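Local coordinates for TBC1 domain family member 22A (Homo sapiens, PDB 2QFZ), which probably acts as a GTPase-activating protein for Rab GTPases through its all-helical TBC domain, and forms homodimers and binds 14-3-3 proteins, at residues Q31-P36 against K53-M58; E118-Q123 against F157-I162; F277-L282 against R331-F336. All blocks are in the same frame, centred on the assembly; numbering follows the deposited sequence.

Contact 1: Q31-P36 against K53-M58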
ATOM      1  N   GLN A  31     -14.713 -18.882   9.397  1.00 35.34           N
ATOM      2  CA  GLN A  31     -16.129 -19.133   9.277  1.00 35.99           C
ATOM      3  C   GLN A  31     -16.771 -18.182   8.281  1.00 32.78           C
ATOM      4  O   GLN A  31     -17.560 -18.628   7.451  1.00 29.08           O
ATOM      5  CB  GLN A  31     -16.825 -19.051  10.625  1.00 43.26           C
ATOM      6  CG  GLN A  31     -18.014 -19.986  10.696  1.00 49.34           C
ATOM      7  CD  GLN A  31     -18.768 -19.884  11.989  1.00 54.18           C
ATOM      8  OE1 GLN A  31     -18.194 -19.581  13.042  1.00 57.44           O
ATOM      9  NE2 GLN A  31     -20.075 -20.158  11.931  1.00 58.40           N
ATOM     10  N   LEU A  32     -16.432 -16.884   8.348  1.00 29.81           N
ATOM     11  CA  LEU A  32     -16.889 -15.905   7.316  1.00 30.09           C
ATOM     12  C   LEU A  32     -16.442 -16.292   5.913  1.00 26.66           C
ATOM     13  O   LEU A  32     -17.251 -16.301   5.002  1.00 24.29           O
ATOM     14  CB  LEU A  32     -16.405 -14.467   7.580  1.00 30.49           C
ATOM     15  CG  LEU A  32     -17.260 -13.597   8.496  1.00 32.39           C
ATOM     16  CD1 LEU A  32     -16.500 -12.341   8.884  1.00 31.48           C
ATOM     17  CD2 LEU A  32     -18.547 -13.257   7.799  1.00 33.95           C
ATOM     18  N   LEU A  33     -15.148 -16.582   5.744  1.00 27.45           N
ATOM     19  CA  LEU A  33     -14.628 -16.954   4.438  1.00 29.11           C
ATOM     20  C   LEU A  33     -15.280 -18.207   3.800  1.00 30.65           C
ATOM     21  O   LEU A  33     -15.260 -18.345   2.592  1.00 29.69           O
ATOM     22  CB  LEU A  33     -13.127 -17.178   4.502  1.00 30.02           C
ATOM     23  CG  LEU A  33     -12.210 -16.058   5.002  1.00 31.44           C
ATOM     24  CD1 LEU A  33     -10.817 -16.402   4.563  1.00 29.54           C
ATOM     25  CD2 LEU A  33     -12.685 -14.711   4.500  1.00 28.89           C
ATOM     26  N   ALA A  34     -15.802 -19.132   4.609  1.00 32.77           N
ATOM     27  CA  ALA A  34     -16.373 -20.378   4.087  1.00 35.42           C
ATOM     28  C   ALA A  34     -17.764 -20.175   3.482  1.00 34.62           C
ATOM     29  O   ALA A  34     -18.215 -20.976   2.688  1.00 31.92           O
ATOM     30  CB  ALA A  34     -16.400 -21.472   5.187  1.00 38.08           C
ATOM     31  N   GLY A  35     -18.435 -19.095   3.855  1.00 35.01           N
ATOM     32  CA  GLY A  35     -19.663 -18.703   3.175  1.00 35.26           C
ATOM     33  C   GLY A  35     -20.876 -19.499   3.639  1.00 36.52           C
ATOM     34  O   GLY A  35     -21.032 -19.720   4.840  1.00 32.49           O
ATOM     35  N   PRO A  36     -21.735 -19.957   2.687  1.00 35.95           N
ATOM     36  CA  PRO A  36     -21.618 -19.978   1.223  1.00 35.41           C
ATOM     37  C   PRO A  36     -21.527 -18.619   0.485  1.00 32.71           C
ATOM     38  O   PRO A  36     -20.951 -18.559  -0.573  1.00 27.91           O
ATOM     39  CB  PRO A  36     -22.899 -20.716   0.803  1.00 38.12           C
ATOM     40  CG  PRO A  36     -23.847 -20.427   1.865  1.00 34.87           C
ATOM     41  CD  PRO A  36     -23.012 -20.562   3.096  1.00 37.94           C
ATOM     42  N   LYS A  53      -2.572 -13.733   9.899  1.00 24.40           N
ATOM     43  CA  LYS A  53      -1.756 -14.078   8.735  1.00 26.10           C
ATOM     44  C   LYS A  53      -2.270 -15.255   7.871  1.00 25.46           C
ATOM     45  O   LYS A  53      -2.282 -15.142   6.638  1.00 25.20           O
ATOM     46  CB  LYS A  53      -0.313 -14.283   9.177  1.00 32.61           C
ATOM     47  CG  LYS A  53       0.605 -14.820   8.116  1.00 36.14           C
ATOM     48  CD  LYS A  53       2.051 -14.891   8.614  1.00 42.09           C
ATOM     49  CE  LYS A  53       2.714 -13.504   8.676  1.00 44.95           C
ATOM     50  NZ  LYS A  53       4.134 -13.547   8.155  1.00 47.53           N
ATOM     51  N   PRO A  54      -2.696 -16.373   8.499  1.00 27.42           N
ATOM     52  CA  PRO A  54      -3.272 -17.525   7.765  1.00 28.51           C
ATOM     53  C   PRO A  54      -4.438 -17.221   6.800  1.00 25.99           C
ATOM     54  O   PRO A  54      -4.584 -17.871   5.755  1.00 23.98           O
ATOM     55  CB  PRO A  54      -3.752 -18.458   8.908  1.00 28.92           C
ATOM     56  CG  PRO A  54      -2.802 -18.146  10.023  1.00 30.62           C
ATOM     57  CD  PRO A  54      -2.632 -16.652   9.947  1.00 28.34           C
ATOM     58  N   VAL A  55      -5.258 -16.246   7.131  1.00 23.44           N
ATOM     59  CA  VAL A  55      -6.376 -15.883   6.272  1.00 22.70           C
ATOM     60  C   VAL A  55      -6.182 -14.550   5.531  1.00 24.95           C
ATOM     61  O   VAL A  55      -7.102 -14.081   4.839  1.00 22.41           O
ATOM     62  CB  VAL A  55      -7.695 -15.900   7.089  1.00 26.54           C
ATOM     63  CG1 VAL A  55      -8.010 -17.319   7.503  1.00 27.24           C
ATOM     64  CG2 VAL A  55      -7.617 -14.976   8.320  1.00 23.38           C
ATOM     65  N   ARG A  56      -4.985 -13.942   5.629  1.00 22.59           N
ATOM     66  CA  ARG A  56      -4.790 -12.627   5.032  1.00 17.87           C
ATOM     67  C   ARG A  56      -4.857 -12.657   3.501  1.00 17.98           C
ATOM     68  O   ARG A  56      -5.570 -11.869   2.932  1.00 18.97           O
ATOM     69  CB  ARG A  56      -3.523 -11.896   5.559  1.00 19.41           C
ATOM     70  CG  ARG A  56      -3.349 -10.521   5.023  1.00 16.99           C
ATOM     71  CD  ARG A  56      -2.036  -9.873   5.505  1.00 18.41           C
ATOM     72  NE  ARG A  56      -2.173  -9.170   6.779  1.00 22.11           N
ATOM     73  CZ  ARG A  56      -1.376  -9.309   7.837  1.00 22.55           C
ATOM     74  NH1 ARG A  56      -0.385 -10.175   7.838  1.00 24.45           N
ATOM     75  NH2 ARG A  56      -1.606  -8.584   8.923  1.00 22.08           N
ATOM     76  N   PRO A  57      -4.156 -13.595   2.834  1.00 18.99           N
ATOM     77  CA  PRO A  57      -4.270 -13.636   1.388  1.00 23.62           C
ATOM     78  C   PRO A  57      -5.707 -13.702   0.845  1.00 18.99           C
ATOM     79  O   PRO A  57      -6.052 -12.913  -0.034  1.00 16.71           O
ATOM     80  CB  PRO A  57      -3.467 -14.906   1.012  1.00 24.62           C
ATOM     81  CG  PRO A  57      -2.447 -14.987   2.161  1.00 24.60           C
ATOM     82  CD  PRO A  57      -3.277 -14.663   3.337  1.00 21.23           C
ATOM     83  N   MET A  58      -6.532 -14.636   1.310  1.00 19.94           N
ATOM     84  CA  MET A  58      -7.924 -14.693   0.785  1.00 21.56           C
ATOM     85  C   MET A  58      -8.779 -13.486   1.244  1.00 20.08           C
ATOM     86  O   MET A  58      -9.666 -13.032   0.513  1.00 13.53           O
ATOM     87  CB  MET A  58      -8.587 -16.001   1.217  1.00 25.41           C
ATOM     88  CG  MET A  58     -10.036 -16.225   0.732  1.00 28.84           C
ATOM     89  SD  MET A  58     -10.356 -16.048  -1.054  1.00 37.65           S
ATOM     90  CE  MET A  58      -9.303 -17.358  -1.730  1.00 41.81           C
TER
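Leu-33 meets Val-55 and Met-58 in a small apolar contact in the amino-terminal part of the all-helical TBC fold, where the carboxy-terminal turn of helix 25-34 rests on the start of helix 56-63. The closest backbone approach between the segments, Leu-33 CA to Met-58 CA at 8.0 Å, is bridged by side chains, Leu-33 and Met-58 running past each other in opposite directions, and the interface buries 120 Å² in all. Helix 25-34 ends just beyond, Gly-35 being the first residue to leave helical geometry, with phi 80°. Val-55 is the N-cap residue of the partner helix, three positions before Met-58, which places both side chains on the same flank. Leu-43 of helix 40-47 also touches Leu-33, so this corner joins three helices; Val-55 reaches Leu-26 and Phe-29 of helix 25-34 as well. One branch of Leu-33 does the work. Met-58 keeps CG anti to its backbone N and then bends at chi2 (52°) and chi3 (62°), which sends SD and CE away past the leucine. What remains for Leu-33 is the base of the methionine: Leu-33 CD1 lies 3.9 Å from Met-58 CG and 4.0 Å from Val-55 CB.

Contact 2: E118-Q123 against F157-I162; sequences EALILQ and FFVVFI
Helix 150-162 meets the short helix 118-121 through Leu-120, which reaches across to Phe-158 and Val-159. The two backbones stay well apart, the nearest CA atoms being those of Leu-120 and Val-159 at 9.1 Å, and the contact rests on side chains alone, with 107 Å² buried and no hydrogen bond across it. Leu-120 divides its two methyls between the partners. A trans chi1 (-179°) turns its fork outward to the other helix. Leu-120 CD1 comes to the rim of the phenylalanine ring, close to the ring plane, with Phe-158 CE2 4.2 Å away; the ring face is not what it touches. The other branch makes the tighter approach, Leu-120 CD2 to Val-159 CG2 at 3.5 Å, the two side chains crossing obliquely.

In TBC domains an IxxDxxR motif supplies the arginine finger and a YxQ motif the glutamine finger. The sequence is consistent with both: the first lies just ahead of helix 118-121 and the second just ahead of helix 150-162, so the contact joins the elements that follow the two probable finger motifs.

Helix 124-140 packs on both residues: Phe-130 meets the Phe-158 ring edge-to-face, and Val-126 touches Leu-120. Gln-123 is the N-cap of that helix, and its amide ties down the neighbouring loop, OE1 accepting from the backbone N of Val-176 and NE2 donating to the carbonyl of Val-174. The same NE2 makes only a weak bond within its own segment, Gln-123 NE2 to Ala-119 O at 3.5 Å, with an N-H...O angle of 147°.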
ATOM      1  N   GLU A 118      15.775  -5.156   0.110  1.00 39.85           N
ATOM      2  CA  GLU A 118      16.833  -5.623  -0.803  1.00 40.63           C
ATOM      3  C   GLU A 118      17.022  -7.159  -0.855  1.00 39.10           C
ATOM      4  O   GLU A 118      17.321  -7.711  -1.910  1.00 40.22           O
ATOM      5  CB  GLU A 118      18.170  -4.949  -0.449  1.00 42.69           C
ATOM      6  N   ALA A 119      16.840  -7.840   0.264  1.00 36.99           N
ATOM      7  CA  ALA A 119      16.994  -9.300   0.296  1.00 37.14           C
ATOM      8  C   ALA A 119      15.977  -9.999  -0.626  1.00 38.63           C
ATOM      9  O   ALA A 119      16.305 -10.970  -1.282  1.00 39.22           O
ATOM     10  CB  ALA A 119      16.860  -9.804   1.712  1.00 39.74           C
ATOM     11  N   LEU A 120      14.748  -9.483  -0.676  1.00 36.81           N
ATOM     12  CA  LEU A 120      13.712 -10.024  -1.563  1.00 38.09           C
ATOM     13  C   LEU A 120      13.992  -9.683  -3.038  1.00 36.08           C
ATOM     14  O   LEU A 120      14.039 -10.572  -3.898  1.00 29.98           O
ATOM     15  CB  LEU A 120      12.347  -9.472  -1.116  1.00 39.39           C
ATOM     16  CG  LEU A 120      11.084  -9.881  -1.846  1.00 40.19           C
ATOM     17  CD1 LEU A 120      10.729 -11.327  -1.583  1.00 40.96           C
ATOM     18  CD2 LEU A 120       9.990  -8.931  -1.400  1.00 39.09           C
ATOM     19  N   ILE A 121      14.205  -8.393  -3.306  1.00 38.21           N
ATOM     20  CA  ILE A 121      14.365  -7.872  -4.663  1.00 40.07           C
ATOM     21  C   ILE A 121      15.575  -8.458  -5.363  1.00 42.79           C
ATOM     22  O   ILE A 121      15.550  -8.682  -6.578  1.00 44.04           O
ATOM     23  CB  ILE A 121      14.509  -6.297  -4.687  1.00 42.00           C
ATOM     24  CG1 ILE A 121      13.267  -5.610  -4.117  1.00 42.97           C
ATOM     25  CG2 ILE A 121      14.736  -5.787  -6.110  1.00 44.52           C
ATOM     26  CD1 ILE A 121      12.016  -5.810  -4.965  1.00 43.39           C
ATOM     27  N   LEU A 122      16.643  -8.698  -4.609  1.00 44.38           N
ATOM     28  CA  LEU A 122      17.867  -9.218  -5.194  1.00 48.20           C
ATOM     29  C   LEU A 122      17.710 -10.676  -5.656  1.00 47.10           C
ATOM     30  O   LEU A 122      18.506 -11.140  -6.463  1.00 46.48           O
ATOM     31  CB  LEU A 122      19.034  -9.081  -4.212  1.00 52.47           C
ATOM     32  CG  LEU A 122      19.535  -7.641  -4.029  1.00 54.57           C
ATOM     33  CD1 LEU A 122      20.550  -7.576  -2.895  1.00 58.63           C
ATOM     34  CD2 LEU A 122      20.124  -7.106  -5.348  1.00 55.79           C
ATOM     35  N   GLN A 123      16.692 -11.385  -5.156  1.00 44.67           N
ATOM     36  CA  GLN A 123      16.365 -12.714  -5.691  1.00 44.76           C
ATOM     37  C   GLN A 123      15.926 -12.527  -7.145  1.00 46.17           C
ATOM     38  O   GLN A 123      14.981 -11.797  -7.401  1.00 47.65           O
ATOM     39  CB  GLN A 123      15.300 -13.404  -4.853  1.00 44.09           C
ATOM     40  CG  GLN A 123      15.763 -13.709  -3.414  1.00 44.24           C
ATOM     41  CD  GLN A 123      14.694 -14.380  -2.566  1.00 45.70           C
ATOM     42  OE1 GLN A 123      13.954 -15.232  -3.048  1.00 48.80           O
ATOM     43  NE2 GLN A 123      14.618 -14.004  -1.290  1.00 47.17           N
ATOM     44  N   PHE A 157       1.290  -6.813  -1.785  1.00 16.50           N
ATOM     45  CA  PHE A 157       0.502  -7.892  -2.386  1.00 15.61           C
ATOM     46  C   PHE A 157       1.387  -9.161  -2.621  1.00 17.24           C
ATOM     47  O   PHE A 157       1.022 -10.269  -2.283  1.00 14.06           O
ATOM     48  CB  PHE A 157      -0.137  -7.386  -3.673  1.00 16.24           C
ATOM     49  CG  PHE A 157      -1.142  -6.306  -3.459  1.00 13.40           C
ATOM     50  CD1 PHE A 157      -2.338  -6.587  -2.831  1.00 14.24           C
ATOM     51  CD2 PHE A 157      -0.902  -5.018  -3.869  1.00 17.61           C
ATOM     52  CE1 PHE A 157      -3.304  -5.602  -2.631  1.00 16.52           C
ATOM     53  CE2 PHE A 157      -1.870  -4.017  -3.662  1.00 17.77           C
ATOM     54  CZ  PHE A 157      -3.067  -4.321  -3.059  1.00 19.38           C
ATOM     55  N   PHE A 158       2.580  -8.963  -3.130  1.00 17.92           N
ATOM     56  CA  PHE A 158       3.400 -10.076  -3.550  1.00 20.12           C
ATOM     57  C   PHE A 158       3.861 -10.845  -2.315  1.00 23.58           C
ATOM     58  O   PHE A 158       3.799 -12.066  -2.288  1.00 20.05           O
ATOM     59  CB  PHE A 158       4.598  -9.599  -4.401  1.00 21.47           C
ATOM     60  CG  PHE A 158       5.569 -10.701  -4.743  1.00 23.57           C
ATOM     61  CD1 PHE A 158       5.356 -11.516  -5.875  1.00 22.98           C
ATOM     62  CD2 PHE A 158       6.663 -10.962  -3.911  1.00 24.20           C
ATOM     63  CE1 PHE A 158       6.269 -12.569  -6.181  1.00 28.20           C
ATOM     64  CE2 PHE A 158       7.553 -12.009  -4.182  1.00 23.89           C
ATOM     65  CZ  PHE A 158       7.370 -12.802  -5.328  1.00 25.21           C
ATOM     66  N   VAL A 159       4.309 -10.122  -1.284  1.00 21.33           N
ATOM     67  CA  VAL A 159       4.800 -10.750  -0.068  1.00 17.92           C
ATOM     68  C   VAL A 159       3.666 -11.470   0.660  1.00 19.47           C
ATOM     69  O   VAL A 159       3.818 -12.609   1.049  1.00 21.04           O
ATOM     70  CB  VAL A 159       5.542  -9.730   0.842  1.00 19.70           C
ATOM     71  CG1 VAL A 159       5.672 -10.267   2.254  1.00 14.78           C
ATOM     72  CG2 VAL A 159       6.903  -9.381   0.225  1.00 20.11           C
ATOM     73  N   VAL A 160       2.515 -10.829   0.787  1.00 17.94           N
ATOM     74  CA  VAL A 160       1.360 -11.462   1.412  1.00 16.49           C
ATOM     75  C   VAL A 160       0.998 -12.757   0.662  1.00 18.43           C
ATOM     76  O   VAL A 160       0.881 -13.830   1.295  1.00 17.47           O
ATOM     77  CB  VAL A 160       0.158 -10.456   1.552  1.00 14.09           C
ATOM     78  CG1 VAL A 160      -1.183 -11.137   1.820  1.00 11.74           C
ATOM     79  CG2 VAL A 160       0.460  -9.444   2.655  1.00 17.45           C
ATOM     80  N   PHE A 161       0.870 -12.671  -0.670  1.00 15.82           N
ATOM     81  CA  PHE A 161       0.450 -13.811  -1.469  1.00 17.16           C
ATOM     82  C   PHE A 161       1.517 -14.917  -1.569  1.00 18.17           C
ATOM     83  O   PHE A 161       1.176 -16.076  -1.475  1.00 21.66           O
ATOM     84  CB  PHE A 161      -0.038 -13.405  -2.873  1.00 18.95           C
ATOM     85  CG  PHE A 161      -1.176 -12.427  -2.877  1.00 18.37           C
ATOM     86  CD1 PHE A 161      -2.064 -12.321  -1.812  1.00 20.64           C
ATOM     87  CD2 PHE A 161      -1.399 -11.633  -3.997  1.00 16.99           C
ATOM     88  CE1 PHE A 161      -3.130 -11.399  -1.846  1.00 23.65           C
ATOM     89  CE2 PHE A 161      -2.466 -10.714  -4.030  1.00 21.56           C
ATOM     90  CZ  PHE A 161      -3.343 -10.618  -2.942  1.00 21.24           C
ATOM     91  N   ILE A 162       2.802 -14.580  -1.682  1.00 18.83           N
ATOM     92  CA  ILE A 162       3.826 -15.616  -1.731  1.00 18.15           C
ATOM     93  C   ILE A 162       3.952 -16.335  -0.389  1.00 24.48           C
ATOM     94  O   ILE A 162       4.295 -17.511  -0.355  1.00 26.07           O
ATOM     95  CB  ILE A 162       5.185 -15.088  -2.244  1.00 26.76           C
ATOM     96  CG1 ILE A 162       6.033 -16.269  -2.757  1.00 29.76           C
ATOM     97  CG2 ILE A 162       5.943 -14.296  -1.161  1.00 22.07           C
ATOM     98  CD1 ILE A 162       6.997 -15.912  -3.828  1.00 33.21           C
TER

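Contact 3: F277-L282 against R331-F336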
ATOM      1  N   PHE A 277      -7.506   3.880   0.748  1.00 26.01           N
ATOM      2  CA  PHE A 277      -6.208   4.301   0.202  1.00 26.09           C
ATOM      3  C   PHE A 277      -6.288   5.737  -0.235  1.00 30.50           C
ATOM      4  O   PHE A 277      -5.304   6.443  -0.278  1.00 31.42           O
ATOM      5  CB  PHE A 277      -5.817   3.432  -1.012  1.00 25.17           C
ATOM      6  CG  PHE A 277      -5.513   2.026  -0.656  1.00 24.34           C
ATOM      7  CD1 PHE A 277      -4.254   1.679  -0.124  1.00 23.72           C
ATOM      8  CD2 PHE A 277      -6.474   1.035  -0.807  1.00 28.75           C
ATOM      9  CE1 PHE A 277      -3.964   0.371   0.220  1.00 24.25           C
ATOM     10  CE2 PHE A 277      -6.185  -0.325  -0.445  1.00 26.30           C
ATOM     11  CZ  PHE A 277      -4.935  -0.647   0.055  1.00 26.86           C
ATOM     12  N   SER A 278      -7.506   6.138  -0.553  1.00 28.18           N
ATOM     13  CA  SER A 278      -7.799   7.391  -1.157  1.00 33.75           C
ATOM     14  C   SER A 278      -8.010   8.474  -0.091  1.00 33.05           C
ATOM     15  O   SER A 278      -7.339   9.480  -0.105  1.00 35.78           O
ATOM     16  CB  SER A 278      -9.074   7.211  -1.998  1.00 32.97           C
ATOM     17  OG  SER A 278      -9.403   8.399  -2.622  1.00 37.21           O
ATOM     18  N   HIS A 279      -8.913   8.209   0.848  1.00 29.60           N
ATOM     19  CA  HIS A 279      -9.450   9.206   1.771  1.00 31.88           C
ATOM     20  C   HIS A 279      -8.901   8.954   3.182  1.00 29.35           C
ATOM     21  O   HIS A 279      -8.255   9.824   3.759  1.00 22.01           O
ATOM     22  CB  HIS A 279     -10.988   9.119   1.731  1.00 36.97           C
ATOM     23  CG  HIS A 279     -11.700  10.034   2.687  1.00 44.68           C
ATOM     24  ND1 HIS A 279     -12.568   9.563   3.661  1.00 48.94           N
ATOM     25  CD2 HIS A 279     -11.721  11.390   2.791  1.00 47.60           C
ATOM     26  CE1 HIS A 279     -13.072  10.588   4.331  1.00 48.69           C
ATOM     27  NE2 HIS A 279     -12.578  11.707   3.822  1.00 47.42           N
ATOM     28  N   PHE A 280      -9.121   7.752   3.726  1.00 28.92           N
ATOM     29  CA  PHE A 280      -8.585   7.444   5.066  1.00 26.65           C
ATOM     30  C   PHE A 280      -7.071   7.684   5.188  1.00 22.87           C
ATOM     31  O   PHE A 280      -6.627   8.137   6.224  1.00 21.56           O
ATOM     32  CB  PHE A 280      -8.930   6.037   5.524  1.00 23.00           C
ATOM     33  CG  PHE A 280      -8.801   5.835   7.007  1.00 24.77           C
ATOM     34  CD1 PHE A 280      -9.400   6.723   7.907  1.00 29.37           C
ATOM     35  CD2 PHE A 280      -8.058   4.779   7.516  1.00 26.94           C
ATOM     36  CE1 PHE A 280      -9.265   6.559   9.283  1.00 27.09           C
ATOM     37  CE2 PHE A 280      -7.946   4.585   8.906  1.00 23.30           C
ATOM     38  CZ  PHE A 280      -8.560   5.472   9.774  1.00 24.59           C
ATOM     39  N   HIS A 281      -6.313   7.379   4.131  1.00 21.90           N
ATOM     40  CA  HIS A 281      -4.879   7.653   4.073  1.00 19.24           C
ATOM     41  C   HIS A 281      -4.492   9.052   4.516  1.00 20.14           C
ATOM     42  O   HIS A 281      -3.483   9.231   5.218  1.00 21.31           O
ATOM     43  CB  HIS A 281      -4.286   7.346   2.668  1.00 19.98           C
ATOM     44  CG  HIS A 281      -2.798   7.519   2.595  1.00 14.36           C
ATOM     45  ND1 HIS A 281      -1.931   6.732   3.312  1.00 14.83           N
ATOM     46  CD2 HIS A 281      -2.026   8.391   1.899  1.00 18.71           C
ATOM     47  CE1 HIS A 281      -0.693   7.150   3.120  1.00 19.25           C
ATOM     48  NE2 HIS A 281      -0.719   8.149   2.256  1.00 17.51           N
ATOM     49  N   LEU A 282      -5.255  10.060   4.094  1.00 20.66           N
ATOM     50  CA  LEU A 282      -5.027  11.438   4.535  0.50 19.90           C
ATOM     51  C   LEU A 282      -4.944  11.581   6.061  1.00 20.79           C
ATOM     52  O   LEU A 282      -4.068  12.225   6.570  1.00 18.62           O
ATOM     53  CB  LEU A 282      -6.139  12.359   4.040  0.50 19.96           C
ATOM     54  CG  LEU A 282      -6.389  12.521   2.550  0.50 20.01           C
ATOM     55  CD1 LEU A 282      -7.002  13.885   2.300  0.50 19.83           C
ATOM     56  CD2 LEU A 282      -5.116  12.358   1.728  0.50 21.21           C
ATOM     57  N   ARG A 331      -9.920   8.906  15.064  1.00 21.57           N
ATOM     58  CA  ARG A 331     -10.389  10.036  15.848  1.00 25.28           C
ATOM     59  C   ARG A 331     -10.359  11.345  15.021  1.00 26.13           C
ATOM     60  O   ARG A 331     -11.358  12.075  14.970  1.00 25.19           O
ATOM     61  CB  ARG A 331      -9.554  10.190  17.110  1.00 26.53           C
ATOM     62  CG  ARG A 331     -10.001  11.326  18.026  1.00 30.40           C
ATOM     63  CD  ARG A 331      -9.101  11.525  19.256  1.00 30.49           C
ATOM     64  NE  ARG A 331      -7.743  11.921  18.939  1.00 35.00           N
ATOM     65  CZ  ARG A 331      -7.328  13.145  18.524  1.00 36.18           C
ATOM     66  NH1 ARG A 331      -8.165  14.154  18.359  1.00 30.80           N
ATOM     67  NH2 ARG A 331      -6.026  13.356  18.263  1.00 34.55           N
ATOM     68  N   LEU A 332      -9.212  11.631  14.392  1.00 25.24           N
ATOM     69  CA  LEU A 332      -9.047  12.839  13.566  1.00 26.30           C
ATOM     70  C   LEU A 332     -10.083  12.930  12.476  1.00 27.09           C
ATOM     71  O   LEU A 332     -10.539  14.019  12.154  1.00 30.88           O
ATOM     72  CB  LEU A 332      -7.656  12.925  12.946  1.00 23.83           C
ATOM     73  CG  LEU A 332      -6.462  12.973  13.877  1.00 24.60           C
ATOM     74  CD1 LEU A 332      -5.175  12.987  13.052  1.00 26.86           C
ATOM     75  CD2 LEU A 332      -6.568  14.186  14.794  1.00 28.08           C
ATOM     76  N   LYS A 333     -10.485  11.787  11.934  1.00 33.67           N
ATOM     77  CA  LYS A 333     -11.589  11.719  10.953  1.00 33.66           C
ATOM     78  C   LYS A 333     -12.884  12.367  11.460  1.00 36.72           C
ATOM     79  O   LYS A 333     -13.620  13.012  10.691  1.00 31.87           O
ATOM     80  CB  LYS A 333     -11.812  10.262  10.567  1.00 34.76           C
ATOM     81  CG  LYS A 333     -12.740   9.976   9.433  1.00 39.66           C
ATOM     82  CD  LYS A 333     -12.745   8.462   9.124  1.00 40.36           C
ATOM     83  CE  LYS A 333     -14.148   7.921   8.829  1.00 45.85           C
ATOM     84  NZ  LYS A 333     -14.681   8.288   7.450  1.00 47.60           N
ATOM     85  N   PHE A 334     -13.174  12.222  12.752  1.00 36.35           N
ATOM     86  CA  PHE A 334     -14.426  12.793  13.300  1.00 38.38           C
ATOM     87  C   PHE A 334     -14.281  14.219  13.877  1.00 40.69           C
ATOM     88  O   PHE A 334     -15.267  14.951  13.934  1.00 45.02           O
ATOM     89  CB  PHE A 334     -15.096  11.799  14.275  1.00 37.14           C
ATOM     90  CG  PHE A 334     -15.657  10.609  13.576  1.00 36.36           C
ATOM     91  CD1 PHE A 334     -16.866  10.696  12.918  1.00 38.17           C
ATOM     92  CD2 PHE A 334     -14.929   9.440  13.468  1.00 34.36           C
ATOM     93  CE1 PHE A 334     -17.365   9.602  12.219  1.00 39.16           C
ATOM     94  CE2 PHE A 334     -15.407   8.382  12.775  1.00 35.13           C
ATOM     95  CZ  PHE A 334     -16.625   8.445  12.153  1.00 37.87           C
ATOM     96  N   ALA A 335     -13.053  14.602  14.261  1.00 42.59           N
ATOM     97  CA  ALA A 335     -12.710  15.953  14.719  1.00 43.19           C
ATOM     98  C   ALA A 335     -12.893  16.955  13.601  1.00 49.81           C
ATOM     99  O   ALA A 335     -13.668  17.922  13.743  1.00 53.50           O
ATOM    100  CB  ALA A 335     -11.270  15.996  15.207  1.00 41.05           C
ATOM    101  N   PHE A 336     -12.146  16.747  12.507  1.00 51.21           N
ATOM    102  CA  PHE A 336     -12.465  17.343  11.194  1.00 53.88           C
ATOM    103  C   PHE A 336     -13.851  16.888  10.722  1.00 53.82           C
ATOM    104  O   PHE A 336     -14.879  17.380  11.207  1.00 58.45           O
ATOM    105  CB  PHE A 336     -11.430  16.922  10.146  1.00 51.15           C
TER
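Between segments 277-282 and 331-336 the nearest CA atoms are those of Phe-280 and Lys-333, 7.9 Å apart, and a wider pi-type turn at 277-280 shapes the first helix just where it meets the second. The contact packs helix 319-335, the last modelled helix, against helix 276-291 of the all-helical TBC domain. Lys-333 carries the whole contact from its side, and 118 Å² is buried between the segments. Its CB points toward the other helix, and the chain sets out extended through its first two torsions. It then bends at chi3 (139°) and chi4 (75°), so that successive parts of one side chain serve two rings. The first is Phe-280: Lys-333 CD sits alongside one bond of that ring, 4.0 Å from Phe-280 CD1 and equally far from Phe-280 CE1, with the lysine chain crossing the phenylalanine side chain at about a right angle. Past the bend, the ammonium end comes to His-279. Lys-333 NZ lies at the edge of the imidazole, near its plane, 4.2 Å from His-279 CE1. This is not a cation-pi geometry, which would need the nitrogen above the ring.

Phe-280 also packs on Ala-329 and Leu-326, one and two turns before Lys-333 on helix 319-335; the His-279 ring meets Tyr-283 edge-to-face.

Chemically, Lys-333 is used in two ways: one methylene, CD, rests obliquely against the buried Phe-280 ring, while the amine is led on to the partly exposed His-279. With Lys-333 NZ only 4.5 Å from His-279 ND1, and no hydrogen bond joining the two, the positive lysine would probably disfavour protonation of the histidine.

The three contacts follow one another along the chain, each closing before the next opens. Contacts 1 and 2 are neighbours: their centres are 22 Å apart, and helix 56-63 touches helix 150-162 directly, with Pro-57 CG 3.6 Å from Val-160 O. The N-terminal helices are thereby coupled to the helix that follows the probable glutamine-finger motif. The centre of contact 3 lies 28 Å from that of contact 1 and 30 Å from that of contact 2, across the chain's centre from the latter, though the nearest atoms of contacts 2 and 3 are about 5 Å apart, without touching; contact 1 stays about 11 Å away. The three contacts thus tie segments 17 to 49 residues apart into one helical domain.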